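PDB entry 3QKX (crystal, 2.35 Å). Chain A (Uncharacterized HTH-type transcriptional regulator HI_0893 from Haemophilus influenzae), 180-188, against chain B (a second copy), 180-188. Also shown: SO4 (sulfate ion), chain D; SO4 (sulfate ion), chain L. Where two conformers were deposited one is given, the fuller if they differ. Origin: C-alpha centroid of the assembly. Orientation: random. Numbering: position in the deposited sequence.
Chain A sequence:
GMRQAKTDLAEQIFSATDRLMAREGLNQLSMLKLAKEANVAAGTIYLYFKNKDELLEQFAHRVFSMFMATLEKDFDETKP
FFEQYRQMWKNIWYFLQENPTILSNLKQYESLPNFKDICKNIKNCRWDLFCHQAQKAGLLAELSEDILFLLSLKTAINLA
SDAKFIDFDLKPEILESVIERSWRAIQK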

# COMPACT_ATOMS: atom_id res chain seq x y z
N GLU A 180 11.74 15.67 3.40
CA GLU A 180 11.44 16.93 4.07
C GLU A 180 9.97 17.27 4.05
O GLU A 180 9.44 17.78 5.03
CB GLU A 180 12.23 18.06 3.41
CG GLU A 180 12.15 19.39 4.19
CD GLU A 180 10.99 20.28 3.76
OE1 GLU A 180 10.80 20.48 2.53
OE2 GLU A 180 10.27 20.79 4.65
N ARG A 181 9.31 17.00 2.94
CA ARG A 181 7.89 17.34 2.81
C ARG A 181 7.01 16.38 3.58
O ARG A 181 6.02 16.82 4.16
CB ARG A 181 7.51 17.38 1.35
CG ARG A 181 8.05 18.63 0.70
CD ARG A 181 7.81 18.66 -0.75
NE ARG A 181 8.22 19.94 -1.32
CZ ARG A 181 7.54 21.08 -1.21
NH1 ARG A 181 6.39 21.15 -0.53
NH2 ARG A 181 8.02 22.18 -1.78
N SER A 182 7.35 15.09 3.60
CA SER A 182 6.58 14.14 4.42
C SER A 182 6.72 14.45 5.93
O SER A 182 5.76 14.30 6.70
CB SER A 182 7.03 12.72 4.13
OG SER A 182 8.36 12.57 4.52
N TRP A 183 7.92 14.88 6.33
CA TRP A 183 8.18 15.40 7.68
C TRP A 183 7.32 16.60 7.98
O TRP A 183 6.73 16.70 9.04
CB TRP A 183 9.63 15.80 7.79
CG TRP A 183 10.04 16.53 9.05
CD1 TRP A 183 10.48 17.81 9.13
CD2 TRP A 183 10.15 15.98 10.35
NE1 TRP A 183 10.83 18.11 10.41
CE2 TRP A 183 10.65 17.00 11.18
CE3 TRP A 183 9.88 14.74 10.90
CZ2 TRP A 183 10.85 16.82 12.55
CZ3 TRP A 183 10.08 14.56 12.26
CH2 TRP A 183 10.56 15.59 13.07
N ARG A 184 7.25 17.50 7.01
CA ARG A 184 6.47 18.73 7.12
C ARG A 184 5.01 18.45 7.51
O ARG A 184 4.42 19.17 8.30
CB ARG A 184 6.51 19.49 5.80
CG ARG A 184 6.23 20.93 5.92
CD ARG A 184 6.13 21.59 4.56
NE ARG A 184 7.40 21.66 3.82
CZ ARG A 184 7.56 22.37 2.69
NH1 ARG A 184 6.54 23.06 2.17
NH2 ARG A 184 8.75 22.39 2.07
N ALA A 185 4.46 17.37 6.96
CA ALA A 185 3.08 16.95 7.22
C ALA A 185 2.79 16.60 8.69
O ALA A 185 1.63 16.66 9.12
CB ALA A 185 2.74 15.76 6.32
N ILE A 186 3.81 16.19 9.45
CA ILE A 186 3.60 15.80 10.86
C ILE A 186 4.18 16.78 11.87
O ILE A 186 4.20 16.46 13.05
CB ILE A 186 4.08 14.36 11.17
CG1 ILE A 186 5.56 14.19 10.88
CG2 ILE A 186 3.27 13.35 10.40
CD1 ILE A 186 6.12 12.93 11.44
N GLN A 187 4.62 17.96 11.42
CA GLN A 187 5.14 18.98 12.34
C GLN A 187 3.98 19.63 13.08
O GLN A 187 2.88 19.81 12.53
CB GLN A 187 5.96 20.05 11.60
CG GLN A 187 7.19 19.50 10.87
CD GLN A 187 8.23 20.59 10.56
OE1 GLN A 187 9.10 20.88 11.38
NE2 GLN A 187 8.16 21.17 9.35
N LYS A 188 4.21 20.01 14.34
CA LYS A 188 3.13 20.62 15.15
C LYS A 188 2.63 21.87 14.47
O LYS A 188 3.43 22.60 13.85
CB LYS A 188 3.62 20.96 16.55
CG LYS A 188 2.52 21.22 17.57
CD LYS A 188 3.05 21.12 18.99
CE LYS A 188 1.91 21.03 20.02
NZ LYS A 188 1.08 22.30 20.14
OXT LYS A 188 1.43 22.15 14.49
N GLU B 180 -5.61 18.81 5.66
CA GLU B 180 -4.79 20.02 5.63
C GLU B 180 -3.29 19.67 5.71
O GLU B 180 -2.48 20.22 4.99
CB GLU B 180 -5.22 20.95 6.77
CG GLU B 180 -4.47 22.29 6.82
CD GLU B 180 -3.16 22.23 7.63
OE1 GLU B 180 -3.06 21.44 8.61
OE2 GLU B 180 -2.22 22.99 7.28
N ARG B 181 -2.93 18.75 6.59
CA ARG B 181 -1.53 18.29 6.66
C ARG B 181 -1.03 17.63 5.37
O ARG B 181 0.08 17.89 4.93
CB ARG B 181 -1.33 17.37 7.85
CG ARG B 181 -1.30 18.19 9.12
CD ARG B 181 -1.41 17.36 10.37
NE ARG B 181 -1.26 18.21 11.53
CZ ARG B 181 -0.12 18.77 11.93
NH1 ARG B 181 1.03 18.54 11.29
NH2 ARG B 181 -0.12 19.55 13.00
N SER B 182 -1.86 16.87 4.73
CA SER B 182 -1.46 16.22 3.50
C SER B 182 -1.33 17.25 2.37
O SER B 182 -0.47 17.13 1.49
CB SER B 182 -2.45 15.10 3.14
OG SER B 182 -3.70 15.61 2.76
N TRP B 183 -2.18 18.27 2.41
CA TRP B 183 -2.02 19.47 1.55
C TRP B 183 -0.75 20.26 1.86
O TRP B 183 -0.02 20.67 0.97
CB TRP B 183 -3.23 20.37 1.75
CG TRP B 183 -3.20 21.69 1.13
CD1 TRP B 183 -3.15 22.89 1.77
CD2 TRP B 183 -3.33 21.98 -0.25
NE1 TRP B 183 -3.22 23.90 0.86
CE2 TRP B 183 -3.35 23.37 -0.39
CE3 TRP B 183 -3.43 21.20 -1.39
CZ2 TRP B 183 -3.43 23.99 -1.62
CZ3 TRP B 183 -3.52 21.82 -2.62
CH2 TRP B 183 -3.52 23.19 -2.72
N ARG B 184 -0.52 20.48 3.14
CA ARG B 184 0.68 21.14 3.62
C ARG B 184 1.96 20.56 2.99
O ARG B 184 2.86 21.29 2.63
CB ARG B 184 0.75 21.01 5.14
CG ARG B 184 1.41 22.11 5.79
CD ARG B 184 1.68 21.82 7.25
NE ARG B 184 0.47 21.80 8.09
CZ ARG B 184 0.48 21.86 9.44
NH1 ARG B 184 1.63 21.94 10.13
NH2 ARG B 184 -0.66 21.85 10.12
N ALA B 185 1.99 19.23 2.83
CA ALA B 185 3.16 18.53 2.28
C ALA B 185 3.49 18.93 0.84
O ALA B 185 4.63 18.77 0.44
CB ALA B 185 2.93 17.03 2.34
N ILE B 186 2.50 19.40 0.06
CA ILE B 186 2.72 19.76 -1.34
C ILE B 186 2.62 21.27 -1.62
O ILE B 186 2.42 21.67 -2.76
CB ILE B 186 1.78 18.96 -2.31
CG1 ILE B 186 0.31 19.33 -2.16
CG2 ILE B 186 1.95 17.46 -2.07
CD1 ILE B 186 -0.57 18.59 -3.13
N GLN B 187 2.80 22.09 -0.59
CA GLN B 187 2.84 23.54 -0.76
C GLN B 187 4.21 23.97 -1.22
O GLN B 187 5.20 23.46 -0.70
CB GLN B 187 2.54 24.22 0.58
CG GLN B 187 1.18 23.89 1.17
CD GLN B 187 0.08 24.27 0.26
OE1 GLN B 187 -0.48 23.42 -0.42
NE2 GLN B 187 -0.18 25.58 0.15
N LYS B 188 4.27 24.92 -2.17
CA LYS B 188 5.54 25.47 -2.68
C LYS B 188 6.40 25.92 -1.51
O LYS B 188 7.62 25.67 -1.46
CB LYS B 188 5.28 26.64 -3.63
CG LYS B 188 6.55 27.27 -4.28
CD LYS B 188 6.18 28.38 -5.33
CE LYS B 188 7.32 29.38 -5.57
OXT LYS B 188 5.88 26.51 -0.57
S SO4 D . 11.16 21.82 -2.52
O1 SO4 D . 11.00 22.85 -1.49
O2 SO4 D . 10.11 21.94 -3.54
O3 SO4 D . 11.17 20.49 -1.90
O4 SO4 D . 12.44 22.02 -3.20
S SO4 L . -3.56 20.03 13.88
O1 SO4 L . -4.85 19.50 14.33
O2 SO4 L . -3.51 21.49 14.02
O3 SO4 L . -3.36 19.77 12.47
O4 SO4 L . -2.55 19.38 14.72

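The C-terminal segments of the two copies pack as a near-symmetric pair in which Arg181 of each chain reads the backbone at the end of its partner. The closest CA pairs, Arg181(A) CA with Ala185(B) CA at 4.9 Å and Ala185(A) CA with Arg181(B) CA at 4.8 Å, bring the backbones near enough for the Ala185(A) CB and Ala185(B) CB methyls to meet at 4.2 Å. This small apolar contact lies amid an otherwise polar interface, and the two stretches together bury 517 Å².

The acceptors are carbonyls that the terminal turn leaves available. In each chain a type I turn runs from Arg184 to Gln187, and the partner's Arg181 bonds to carbonyls of its second and last residues. Arg181(A) NH1 donates to Gln187(B) O at 2.6 Å and to Ala185(B) O at 3.1 Å, with N-H...acceptor angles of 167° and 160°, so both contacts are nearly straight. The reciprocal bonds are equally well formed: Arg181(B) NH1 reaches Gln187(A) O at 2.6 Å and Ala185(A) O at 2.9 Å. One terminal nitrogen thus serves two carbonyls, both near the guanidinium plane.

Gln187 O is also approached by further donors, at poorer angles. Arg181(B) NH2 makes a weak bond to Gln187(A) O at 3.0 Å, and Arg181(A) NH2 a weak one to Gln187(B) O at 3.3 Å. Arg184(A) NH1 adds another weak bond to Gln187(B) O at 3.2 Å.

The remaining donors of Arg181 are taken up by sulfate, probably from the crystallisation liquor. Arg181(A) NE and NH2 bind O3 and O2 of the chain D ion at 3.1 and 2.7 Å; Arg181(B) NE and NH2 bind O3 and O4 of the chain L ion at 2.8 and 3.0 Å. In each Arg181, NH1 is given to the partner's carbonyls and NE to sulfate, while NH2 bonds sulfate and, weakly, the partner's Gln187 O; no nitrogen lacks a partner.

Arg184 is anchored chiefly within its own chain. Arg184(A) NH2 and NE bond to Glu180(A) OE1 and OE2 at 2.8 and 3.1 Å, and Arg184(B) NH2 and NE to Glu180(B) OE1 and OE2 at 2.9 and 3.1 Å. These bidentate salt bridges satisfy both carboxylate oxygens one helical turn back and leave NH1 directed toward the partner's terminus.

The two ends differ little here. The Lys188(A) carboxylate forms a salt bridge with Arg181(B), OXT to NH2 at 3.4 Å, with a weak hydrogen bond; in the other half Arg181(A) NH2 lies 3.5 Å from Lys188(B) O. Both termini stay farther from Arg184: Lys188(B) OXT is 4.5 Å from Arg184(A) NH1, and Lys188(A) OXT 4.4 Å from Arg184(B) NH1, beyond a salt bridge.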